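Local coordinates for amidohydrolase (Brucella melitensis biovar Abortus, PDB 4F0L), which probably acts as a metal-dependent deaminase of the amidohydrolase family, related to formimidoylglutamate deiminase, and holds a single iron ion here, at residues B[208-220]-B[229-242]; B[318-330]-B[367-379]. One frame throughout, in Å; residues are numbered along the deposited sequence.

Contact 1 of 2, residues B[208-220]-B[229-242]; sequences GAVLGVAPHSLRA and VTQLLPDAPVHIHV. With FE (Fe (III) ion), chain E.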
loop_
_atom_site.group_PDB
_atom_site.type_symbol
_atom_site.label_atom_id
_atom_site.label_comp_id
_atom_site.label_asym_id
_atom_site.label_seq_id
_atom_site.Cartn_x
_atom_site.Cartn_y
_atom_site.Cartn_z
ATOM N N GLY B 208 -20.477 -12.482 -22.247
ATOM C CA GLY B 208 -20.566 -11.868 -20.917
ATOM C C GLY B 208 -20.494 -10.343 -20.837
ATOM O O GLY B 208 -20.599 -9.769 -19.736
ATOM N N ALA B 209 -20.302 -9.681 -21.978
ATOM C CA ALA B 209 -20.104 -8.246 -21.987
ATOM C C ALA B 209 -21.381 -7.607 -21.546
ATOM O O ALA B 209 -22.475 -8.111 -21.837
ATOM C CB ALA B 209 -19.719 -7.732 -23.363
ATOM N N VAL B 210 -21.238 -6.471 -20.873
ATOM C CA VAL B 210 -22.358 -5.637 -20.534
ATOM C C VAL B 210 -22.095 -4.238 -21.081
ATOM O O VAL B 210 -20.954 -3.769 -21.048
ATOM C CB VAL B 210 -22.578 -5.614 -19.004
ATOM C CG1 VAL B 210 -23.704 -4.632 -18.650
ATOM C CG2 VAL B 210 -22.945 -7.020 -18.498
ATOM N N LEU B 211 -23.126 -3.593 -21.620
ATOM C CA LEU B 211 -23.001 -2.207 -22.131
ATOM C C LEU B 211 -23.934 -1.320 -21.338
ATOM O O LEU B 211 -25.167 -1.508 -21.389
ATOM C CB LEU B 211 -23.341 -2.117 -23.628
ATOM C CG LEU B 211 -23.311 -0.739 -24.324
ATOM C CD1 LEU B 211 -21.901 -0.161 -24.274
ATOM C CD2 LEU B 211 -23.817 -0.812 -25.767
ATOM N N GLY B 212 -23.361 -0.366 -20.592
ATOM C CA GLY B 212 -24.150 0.624 -19.878
ATOM C C GLY B 212 -23.805 2.032 -20.360
ATOM O O GLY B 212 -23.252 2.187 -21.450
ATOM N N VAL B 213 -24.120 3.038 -19.557
ATOM C CA VAL B 213 -23.805 4.442 -19.873
ATOM C C VAL B 213 -23.210 5.148 -18.658
ATOM O O VAL B 213 -23.452 4.745 -17.515
ATOM C CB VAL B 213 -25.044 5.227 -20.358
ATOM C CG1 VAL B 213 -25.708 4.525 -21.562
ATOM C CG2 VAL B 213 -26.023 5.412 -19.212
ATOM N N ALA B 214 -22.388 6.165 -18.923
ATOM C CA ALA B 214 -21.645 6.854 -17.878
ATOM C C ALA B 214 -21.745 8.370 -18.099
ATOM O O ALA B 214 -20.846 8.966 -18.667
ATOM C CB ALA B 214 -20.181 6.413 -17.854
ATOM N N PRO B 215 -22.843 8.995 -17.630
ATOM C CA PRO B 215 -22.778 10.444 -17.515
ATOM C C PRO B 215 -21.579 10.840 -16.674
ATOM O O PRO B 215 -21.376 10.306 -15.575
ATOM C CB PRO B 215 -24.094 10.812 -16.817
ATOM C CG PRO B 215 -24.644 9.536 -16.266
ATOM C CD PRO B 215 -24.111 8.440 -17.136
ATOM N N HIS B 216 -20.744 11.729 -17.180
ATOM C CA HIS B 216 -19.446 11.941 -16.518
ATOM C C HIS B 216 -19.560 12.372 -15.075
ATOM O O HIS B 216 -18.965 11.772 -14.178
ATOM C CB HIS B 216 -18.625 12.958 -17.269
ATOM C CG HIS B 216 -17.283 13.189 -16.664
ATOM N ND1 HIS B 216 -17.045 14.187 -15.775
ATOM C CD2 HIS B 216 -16.098 12.485 -16.801
ATOM C CE1 HIS B 216 -15.754 14.127 -15.377
ATOM N NE2 HIS B 216 -15.175 13.087 -16.001
ATOM N N SER B 217 -20.346 13.411 -14.858
ATOM C CA SER B 217 -20.497 14.047 -13.541
ATOM C C SER B 217 -21.592 15.072 -13.657
ATOM O O SER B 217 -22.032 15.402 -14.780
ATOM C CB SER B 217 -19.215 14.770 -13.137
ATOM O OG SER B 217 -18.994 15.848 -14.021
ATOM N N LEU B 218 -22.001 15.623 -12.527
ATOM C CA LEU B 218 -23.055 16.618 -12.553
ATOM C C LEU B 218 -22.617 17.916 -13.229
ATOM O O LEU B 218 -23.444 18.634 -13.775
ATOM C CB LEU B 218 -23.596 16.882 -11.149
ATOM C CG LEU B 218 -24.286 15.665 -10.498
ATOM C CD1 LEU B 218 -24.665 15.988 -9.057
ATOM C CD2 LEU B 218 -25.485 15.181 -11.308
ATOM N N ARG B 219 -21.319 18.206 -13.197
ATOM C CA ARG B 219 -20.772 19.401 -13.865
ATOM C C ARG B 219 -20.849 19.278 -15.365
ATOM O O ARG B 219 -21.006 20.269 -16.083
ATOM C CB ARG B 219 -19.264 19.567 -13.585
ATOM C CG ARG B 219 -18.879 19.991 -12.203
ATOM C CD ARG B 219 -17.423 20.441 -12.251
ATOM N NE ARG B 219 -16.934 20.555 -10.881
ATOM C CZ ARG B 219 -17.007 21.658 -10.139
ATOM N NH1 ARG B 219 -17.480 22.809 -10.629
ATOM N NH2 ARG B 219 -16.569 21.612 -8.891
ATOM N N ALA B 220 -20.640 18.057 -15.836
ATOM C CA ALA B 220 -20.351 17.816 -17.233
ATOM C C ALA B 220 -21.626 17.575 -18.028
ATOM O O ALA B 220 -21.588 17.537 -19.254
ATOM C CB ALA B 220 -19.355 16.677 -17.395
ATOM N N VAL B 229 -29.691 10.330 -21.519
ATOM C CA VAL B 229 -28.621 9.326 -21.511
ATOM C C VAL B 229 -29.014 8.113 -20.690
ATOM O O VAL B 229 -28.797 6.978 -21.119
ATOM C CB VAL B 229 -27.293 9.948 -21.023
ATOM C CG1 VAL B 229 -26.241 8.892 -20.787
ATOM C CG2 VAL B 229 -26.821 10.975 -22.042
ATOM N N THR B 230 -29.652 8.343 -19.552
ATOM C CA THR B 230 -29.981 7.255 -18.630
ATOM C C THR B 230 -31.285 6.507 -19.012
ATOM O O THR B 230 -31.698 5.567 -18.337
ATOM C CB THR B 230 -30.001 7.772 -17.172
ATOM O OG1 THR B 230 -30.954 8.820 -17.035
ATOM C CG2 THR B 230 -28.651 8.356 -16.801
ATOM N N GLN B 231 -31.908 6.920 -20.115
ATOM C CA GLN B 231 -33.070 6.247 -20.664
ATOM C C GLN B 231 -32.696 5.399 -21.883
ATOM O O GLN B 231 -33.515 4.616 -22.348
ATOM C CB GLN B 231 -34.184 7.281 -21.021
ATOM N N LEU B 232 -31.465 5.518 -22.382
ATOM C CA LEU B 232 -31.086 4.788 -23.601
ATOM C C LEU B 232 -31.148 3.284 -23.447
ATOM O O LEU B 232 -31.606 2.589 -24.345
ATOM C CB LEU B 232 -29.673 5.145 -24.068
ATOM C CG LEU B 232 -29.469 6.470 -24.767
ATOM C CD1 LEU B 232 -27.982 6.581 -25.096
ATOM C CD2 LEU B 232 -30.353 6.629 -26.028
ATOM N N LEU B 233 -30.649 2.785 -22.321
ATOM C CA LEU B 233 -30.551 1.370 -22.047
ATOM C C LEU B 233 -31.051 1.189 -20.606
ATOM O O LEU B 233 -30.248 1.065 -19.668
ATOM C CB LEU B 233 -29.095 0.886 -22.203
ATOM C CG LEU B 233 -28.500 0.959 -23.623
ATOM C CD1 LEU B 233 -26.968 0.820 -23.614
ATOM C CD2 LEU B 233 -29.174 -0.031 -24.594
ATOM N N PRO B 234 -32.385 1.221 -20.429
ATOM C CA PRO B 234 -32.981 1.279 -19.099
ATOM C C PRO B 234 -32.713 0.058 -18.245
ATOM O O PRO B 234 -32.855 0.134 -17.036
ATOM C CB PRO B 234 -34.478 1.442 -19.383
ATOM C CG PRO B 234 -34.674 0.910 -20.784
ATOM C CD PRO B 234 -33.405 1.254 -21.502
ATOM N N ASP B 235 -32.310 -1.055 -18.843
ATOM C CA ASP B 235 -32.034 -2.246 -18.047
ATOM C C ASP B 235 -30.547 -2.456 -17.787
ATOM O O ASP B 235 -30.158 -3.462 -17.206
ATOM C CB ASP B 235 -32.632 -3.476 -18.706
ATOM C CG ASP B 235 -34.146 -3.350 -18.885
ATOM O OD1 ASP B 235 -34.829 -2.946 -17.915
ATOM O OD2 ASP B 235 -34.639 -3.647 -19.985
ATOM N N ALA B 236 -29.714 -1.516 -18.190
ATOM C CA ALA B 236 -28.270 -1.700 -18.064
ATOM C C ALA B 236 -27.738 -0.687 -17.041
ATOM O O ALA B 236 -28.422 0.290 -16.723
ATOM C CB ALA B 236 -27.607 -1.511 -19.432
ATOM N N PRO B 237 -26.508 -0.896 -16.554
ATOM C CA PRO B 237 -25.957 0.057 -15.579
ATOM C C PRO B 237 -25.846 1.537 -15.974
ATOM O O PRO B 237 -25.657 1.866 -17.142
ATOM C CB PRO B 237 -24.550 -0.498 -15.284
ATOM C CG PRO B 237 -24.664 -1.970 -15.557
ATOM C CD PRO B 237 -25.657 -2.087 -16.701
ATOM N N VAL B 238 -25.923 2.388 -14.958
ATOM C CA VAL B 238 -25.590 3.804 -15.068
ATOM C C VAL B 238 -24.498 4.131 -14.017
ATOM O O VAL B 238 -24.689 3.886 -12.830
ATOM C CB VAL B 238 -26.820 4.672 -14.789
ATOM C CG1 VAL B 238 -26.482 6.177 -14.865
ATOM C CG2 VAL B 238 -27.965 4.288 -15.723
ATOM N N HIS B 239 -23.366 4.651 -14.469
ATOM C CA HIS B 239 -22.284 5.103 -13.587
ATOM C C HIS B 239 -22.072 6.583 -13.743
ATOM O O HIS B 239 -22.231 7.125 -14.848
ATOM C CB HIS B 239 -20.997 4.384 -13.917
ATOM C CG HIS B 239 -20.975 2.953 -13.496
ATOM N ND1 HIS B 239 -19.861 2.370 -12.969
ATOM C CD2 HIS B 239 -21.938 1.958 -13.575
ATOM C CE1 HIS B 239 -20.124 1.108 -12.672
ATOM N NE2 HIS B 239 -21.390 0.840 -13.041
ATOM N N ILE B 240 -21.709 7.242 -12.651
ATOM C CA ILE B 240 -21.468 8.690 -12.648
ATOM C C ILE B 240 -20.488 9.043 -11.551
ATOM O O ILE B 240 -20.608 8.522 -10.459
ATOM C CB ILE B 240 -22.807 9.457 -12.451
ATOM C CG1 ILE B 240 -22.604 10.970 -12.452
ATOM C CG2 ILE B 240 -23.509 9.040 -11.161
ATOM C CD1 ILE B 240 -23.847 11.765 -12.801
ATOM N N HIS B 241 -19.538 9.948 -11.820
ATOM C CA HIS B 241 -18.686 10.500 -10.756
ATOM C C HIS B 241 -19.529 11.432 -9.932
ATOM O O HIS B 241 -20.155 12.327 -10.476
ATOM C CB HIS B 241 -17.514 11.368 -11.279
ATOM C CG HIS B 241 -16.413 10.623 -12.009
ATOM N ND1 HIS B 241 -16.013 10.963 -13.263
ATOM C CD2 HIS B 241 -15.552 9.600 -11.588
ATOM C CE1 HIS B 241 -14.983 10.149 -13.644
ATOM N NE2 HIS B 241 -14.711 9.319 -12.619
ATOM N N VAL B 242 -19.532 11.287 -8.612
ATOM C CA VAL B 242 -20.215 12.269 -7.790
ATOM C C VAL B 242 -19.536 12.536 -6.419
ATOM O O VAL B 242 -19.069 11.618 -5.726
ATOM C CB VAL B 242 -21.724 11.899 -7.658
ATOM C CG1 VAL B 242 -21.909 10.570 -6.953
ATOM C CG2 VAL B 242 -22.452 12.990 -6.927
HETATM FE FE FE E . -12.660 8.174 -12.431
HETATM O O HOH W 1 -20.991 14.898 -10.133
HETATM O O HOH W 2 -12.273 9.167 -10.535
HETATM O O HOH W 3 -11.358 9.994 -12.844
#

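Contact 2 of 2, residues B[318-330]-B[367-379]; sequences AAAGGKFGIGSDS and ALFDGAVLGGNIA. With FE (Fe (III) ion), chain E.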
loop_
_atom_site.group_PDB
_atom_site.type_symbol
_atom_site.label_atom_id
_atom_site.label_comp_id
_atom_site.label_asym_id
_atom_site.label_seq_id
_atom_site.Cartn_x
_atom_site.Cartn_y
_atom_site.Cartn_z
ATOM N N ALA B 318 -22.183 1.171 5.342
ATOM C CA ALA B 318 -22.350 -0.266 5.576
ATOM C C ALA B 318 -23.465 -0.562 6.585
ATOM O O ALA B 318 -24.298 -1.448 6.363
ATOM C CB ALA B 318 -21.025 -0.909 6.017
ATOM N N ALA B 319 -23.538 0.224 7.652
ATOM C CA ALA B 319 -24.593 0.052 8.657
ATOM C C ALA B 319 -25.986 0.279 8.056
ATOM O O ALA B 319 -26.951 -0.334 8.481
ATOM C CB ALA B 319 -24.363 0.986 9.848
ATOM N N ALA B 320 -26.091 1.126 7.035
ATOM C CA ALA B 320 -27.381 1.368 6.401
ATOM C C ALA B 320 -27.710 0.342 5.294
ATOM O O ALA B 320 -28.698 0.503 4.564
ATOM C CB ALA B 320 -27.431 2.778 5.862
ATOM N N GLY B 321 -26.903 -0.712 5.187
ATOM C CA GLY B 321 -27.067 -1.741 4.148
ATOM C C GLY B 321 -26.469 -1.374 2.799
ATOM O O GLY B 321 -26.814 -1.972 1.782
ATOM N N GLY B 322 -25.611 -0.365 2.757
ATOM C CA GLY B 322 -25.031 0.046 1.491
ATOM C C GLY B 322 -24.048 -0.985 0.995
ATOM O O GLY B 322 -23.419 -1.667 1.784
ATOM N N LYS B 323 -23.936 -1.117 -0.318
ATOM C CA LYS B 323 -23.005 -2.035 -0.928
ATOM C C LYS B 323 -21.990 -1.258 -1.771
ATOM O O LYS B 323 -22.303 -0.186 -2.306
ATOM C CB LYS B 323 -23.767 -3.024 -1.802
ATOM C CG LYS B 323 -24.601 -4.058 -1.046
ATOM C CD LYS B 323 -25.457 -4.844 -2.048
ATOM C CE LYS B 323 -26.215 -5.991 -1.396
ATOM N NZ LYS B 323 -27.407 -5.517 -0.687
ATOM N N PHE B 324 -20.795 -1.821 -1.921
ATOM C CA PHE B 324 -19.683 -1.139 -2.615
ATOM C C PHE B 324 -18.860 -2.098 -3.465
ATOM O O PHE B 324 -18.922 -3.321 -3.276
ATOM C CB PHE B 324 -18.763 -0.456 -1.588
ATOM C CG PHE B 324 -17.787 -1.401 -0.924
ATOM C CD1 PHE B 324 -18.174 -2.190 0.125
ATOM C CD2 PHE B 324 -16.469 -1.497 -1.394
ATOM C CE1 PHE B 324 -17.284 -3.079 0.722
ATOM C CE2 PHE B 324 -15.564 -2.389 -0.811
ATOM C CZ PHE B 324 -15.993 -3.196 0.252
ATOM N N GLY B 325 -18.109 -1.523 -4.403
ATOM C CA GLY B 325 -17.021 -2.185 -5.090
ATOM C C GLY B 325 -15.785 -1.288 -5.184
ATOM O O GLY B 325 -15.792 -0.116 -4.751
ATOM N N ILE B 326 -14.724 -1.830 -5.760
ATOM C CA ILE B 326 -13.480 -1.105 -5.918
ATOM C C ILE B 326 -13.067 -0.988 -7.366
ATOM O O ILE B 326 -13.287 -1.907 -8.180
ATOM C CB ILE B 326 -12.308 -1.737 -5.130
ATOM C CG1 ILE B 326 -12.168 -3.240 -5.455
ATOM C CG2 ILE B 326 -12.498 -1.483 -3.629
ATOM C CD1 ILE B 326 -10.898 -3.884 -4.903
ATOM N N GLY B 327 -12.476 0.166 -7.673
ATOM C CA GLY B 327 -11.925 0.435 -8.974
ATOM C C GLY B 327 -10.560 1.092 -8.925
ATOM O O GLY B 327 -10.315 1.986 -8.117
ATOM N N SER B 328 -9.685 0.674 -9.832
ATOM C CA SER B 328 -8.325 1.226 -9.902
ATOM C C SER B 328 -8.292 2.659 -10.464
ATOM O O SER B 328 -7.341 3.394 -10.232
ATOM C CB SER B 328 -7.465 0.318 -10.753
ATOM O OG SER B 328 -7.303 -0.945 -10.141
ATOM N N ASP B 329 -9.312 3.015 -11.234
ATOM C CA ASP B 329 -9.627 4.427 -11.571
ATOM C C ASP B 329 -8.505 5.062 -12.399
ATOM O O ASP B 329 -8.506 4.897 -13.632
ATOM C CB ASP B 329 -9.984 5.222 -10.305
ATOM C CG ASP B 329 -10.446 6.675 -10.599
ATOM O OD1 ASP B 329 -10.595 7.059 -11.782
ATOM O OD2 ASP B 329 -10.705 7.430 -9.645
ATOM N N SER B 330 -7.571 5.766 -11.757
ATOM C CA SER B 330 -6.441 6.388 -12.470
ATOM C C SER B 330 -5.463 5.338 -12.904
ATOM O O SER B 330 -4.568 5.588 -13.745
ATOM C CB SER B 330 -5.693 7.428 -11.598
ATOM O OG SER B 330 -4.983 6.796 -10.531
ATOM N N ALA B 367 -14.699 -9.321 5.435
ATOM C CA ALA B 367 -15.803 -8.400 5.188
ATOM C C ALA B 367 -15.548 -7.557 3.953
ATOM O O ALA B 367 -16.428 -7.374 3.125
ATOM C CB ALA B 367 -16.035 -7.497 6.402
ATOM N N LEU B 368 -14.330 -7.056 3.806
ATOM C CA LEU B 368 -14.025 -6.187 2.695
ATOM C C LEU B 368 -14.016 -6.958 1.383
ATOM O O LEU B 368 -14.540 -6.478 0.376
ATOM C CB LEU B 368 -12.681 -5.510 2.919
ATOM C CG LEU B 368 -12.759 -4.371 3.937
ATOM C CD1 LEU B 368 -11.388 -3.753 4.043
ATOM C CD2 LEU B 368 -13.810 -3.315 3.572
ATOM N N PHE B 369 -13.431 -8.140 1.403
ATOM C CA PHE B 369 -13.333 -8.938 0.208
ATOM C C PHE B 369 -14.715 -9.379 -0.240
ATOM O O PHE B 369 -15.051 -9.193 -1.407
ATOM C CB PHE B 369 -12.454 -10.166 0.381
ATOM C CG PHE B 369 -12.298 -10.945 -0.882
ATOM C CD1 PHE B 369 -11.378 -10.564 -1.835
ATOM C CD2 PHE B 369 -13.134 -12.036 -1.155
ATOM C CE1 PHE B 369 -11.240 -11.282 -3.028
ATOM C CE2 PHE B 369 -13.011 -12.731 -2.343
ATOM C CZ PHE B 369 -12.057 -12.359 -3.275
ATOM N N ASP B 370 -15.531 -9.913 0.667
ATOM C CA ASP B 370 -16.869 -10.343 0.299
ATOM C C ASP B 370 -17.657 -9.157 -0.230
ATOM O O ASP B 370 -18.379 -9.258 -1.213
ATOM C CB ASP B 370 -17.646 -10.906 1.502
ATOM C CG ASP B 370 -17.304 -12.333 1.835
ATOM O OD1 ASP B 370 -16.712 -13.088 1.011
ATOM O OD2 ASP B 370 -17.705 -12.732 2.934
ATOM N N GLY B 371 -17.591 -8.052 0.488
ATOM C CA GLY B 371 -18.378 -6.860 0.131
ATOM C C GLY B 371 -18.032 -6.349 -1.258
ATOM O O GLY B 371 -18.919 -6.045 -2.067
ATOM N N ALA B 372 -16.732 -6.291 -1.555
ATOM C CA ALA B 372 -16.284 -5.701 -2.801
ATOM C C ALA B 372 -16.608 -6.581 -3.992
ATOM O O ALA B 372 -16.929 -6.057 -5.089
ATOM C CB ALA B 372 -14.792 -5.368 -2.746
ATOM N N VAL B 373 -16.533 -7.904 -3.814
ATOM C CA VAL B 373 -17.002 -8.831 -4.866
ATOM C C VAL B 373 -18.503 -8.659 -5.142
ATOM O O VAL B 373 -18.911 -8.617 -6.309
ATOM C CB VAL B 373 -16.736 -10.311 -4.501
ATOM C CG1 VAL B 373 -17.472 -11.248 -5.466
ATOM C CG2 VAL B 373 -15.202 -10.590 -4.500
ATOM N N LEU B 374 -19.308 -8.642 -4.069
ATOM C CA LEU B 374 -20.766 -8.545 -4.149
ATOM C C LEU B 374 -21.225 -7.246 -4.814
ATOM O O LEU B 374 -21.980 -7.275 -5.805
ATOM C CB LEU B 374 -21.399 -8.674 -2.747
ATOM C CG LEU B 374 -22.918 -8.570 -2.609
ATOM C CD1 LEU B 374 -23.627 -9.743 -3.258
ATOM C CD2 LEU B 374 -23.312 -8.444 -1.135
ATOM N N GLY B 375 -20.779 -6.117 -4.297
ATOM C CA GLY B 375 -21.205 -4.810 -4.836
ATOM C C GLY B 375 -20.612 -4.568 -6.204
ATOM O O GLY B 375 -21.252 -4.029 -7.091
ATOM N N GLY B 376 -19.389 -5.025 -6.394
ATOM C CA GLY B 376 -18.763 -4.932 -7.690
ATOM C C GLY B 376 -19.543 -5.602 -8.799
ATOM O O GLY B 376 -19.783 -5.018 -9.836
ATOM N N ASN B 377 -19.942 -6.843 -8.582
ATOM C CA ASN B 377 -20.715 -7.551 -9.621
ATOM C C ASN B 377 -22.077 -6.897 -9.895
ATOM O O ASN B 377 -22.506 -6.857 -11.026
ATOM C CB ASN B 377 -20.825 -9.034 -9.301
ATOM C CG ASN B 377 -19.588 -9.779 -9.724
ATOM O OD1 ASN B 377 -18.882 -9.338 -10.643
ATOM N ND2 ASN B 377 -19.281 -10.908 -9.045
ATOM N N ILE B 378 -22.726 -6.354 -8.859
ATOM C CA ILE B 378 -23.984 -5.627 -9.059
ATOM C C ILE B 378 -23.755 -4.374 -9.935
ATOM O O ILE B 378 -24.461 -4.171 -10.909
ATOM C CB ILE B 378 -24.672 -5.268 -7.710
ATOM C CG1 ILE B 378 -25.142 -6.548 -6.959
ATOM C CG2 ILE B 378 -25.805 -4.254 -7.931
ATOM C CD1 ILE B 378 -25.418 -6.344 -5.463
ATOM N N ALA B 379 -22.740 -3.564 -9.602
ATOM C CA ALA B 379 -22.396 -2.374 -10.419
ATOM C C ALA B 379 -22.049 -2.736 -11.853
ATOM O O ALA B 379 -22.191 -1.899 -12.769
ATOM C CB ALA B 379 -21.217 -1.600 -9.801
HETATM FE FE FE E . -12.660 8.174 -12.431
HETATM O O HOH W 4 -20.858 -4.495 -0.798
HETATM O O HOH W 5 -15.533 -4.443 -6.946
HETATM O O HOH W 2 -12.273 9.167 -10.535
HETATM O O HOH W 3 -11.358 9.994 -12.844
#

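Contact 1 of 2, residues B[208-220]-B[229-242]
His-241 reaches from its strand past His-216 to the metal. Its CB and CG pass His-216 O, which also accepts the backbone N-H of His-241; that donor, 3.0 Å from N to O, stands 37° out of the carbonyl plane. His-241 ND1 lies over one face of the His-216 imidazole, offset toward the rim and 3.6 Å from His-216 NE2, making a T-shaped pair with the planes at 73° and the His-241 edge pointing in. His-241 CE1 is 3.8 Å from the same His-216 NE2, and with CD2 it flanks the tip, where NE2 binds the iron at 2.4 Å, a site completed by His-65, His-67, Asp-329 and two waters. The strands 210-215 and 238-242 are neighbouring parallel staves of the amidohydrolase TIM barrel, joined by a beta-alpha-beta crossover through helix 223-229. Val-213 is bonded through both its N and its O to the residues flanking Val-238: N donates to Pro-237 O, and O accepts from His-239 N at 3.0 Å. With chi1 at -55°, Val-213 CG2 sits between its own N and carbonyl carbon and meets CG1 of Val-229, the last residue of the crossover helix, at 3.8 Å. Farther along, water 1 bridges Leu-218 N and His-241 O.

Contact 2 of 2, residues B[318-330]-B[367-379]
This is a strand-on-helix contact at one side of the amidohydrolase TIM barrel: the 367-379 part of helix 364-379 crosses strand 323-326, itself parallel to strand 296-299, at 90°, the segment axes 5.5 Å apart. No direct hydrogen bond joins the two segments, and glycines make so close a crossing possible. Gly-371, Gly-375 and Gly-376 bring the helix backbone against Phe-324 and Gly-325, and Gly-375 CA makes a CA-H...O contact of 3.1 Å with Phe-324 O. The ring of Phe-324 carries most of the apolar contact. Its chi1 of 80° places CG between the backbone N and the carbonyl carbon, swinging the ring back over the helix although CB starts away from it. One ring face then lies against Gly-371 O and Ala-372 CA; CE2 touches Ala-372 CB at 3.6 Å, and CZ reaches Leu-368 CD2. Leu-343 of helix 336-351 also packs on this ring. Toward the other end of the helix, the aliphatic part of Lys-323 crosses Ile-378 at about a right angle, CD to CD1 3.7 Å, while its CE meets Leu-374 CD2. Past the strand the chain runs on to Asp-329, whose OD1 binds the iron at 2.4 Å, well away from the helix. Two waters supply the polar link between strand and helix. Water 4 accepts from Phe-324 N and donates to Gly-371 O; water 5 accepts from Ile-326 N at 3.0 Å and donates to Ala-372 O at 2.8 Å.

Both contacts belong to the TIM barrel, and strands 238-242 and 323-326 are the first and last of a run of four parallel strands in the barrel wall, each with a further neighbour. Contact 1 is the buried one, strand beside strand, held by direct backbone hydrogen bonds; contact 2 is partly buried, strand across helix, with exposed Lys-323 and Leu-374 at its margin and waters in place of direct bonds. Their centres lie about 18 Å apart, yet they touch where His-239 NE2 probably donates to Ala-379 O, 2.9 Å away. They also converge on the iron: contact 1 contributes a histidine nitrogen and contact 2 a carboxylate oxygen.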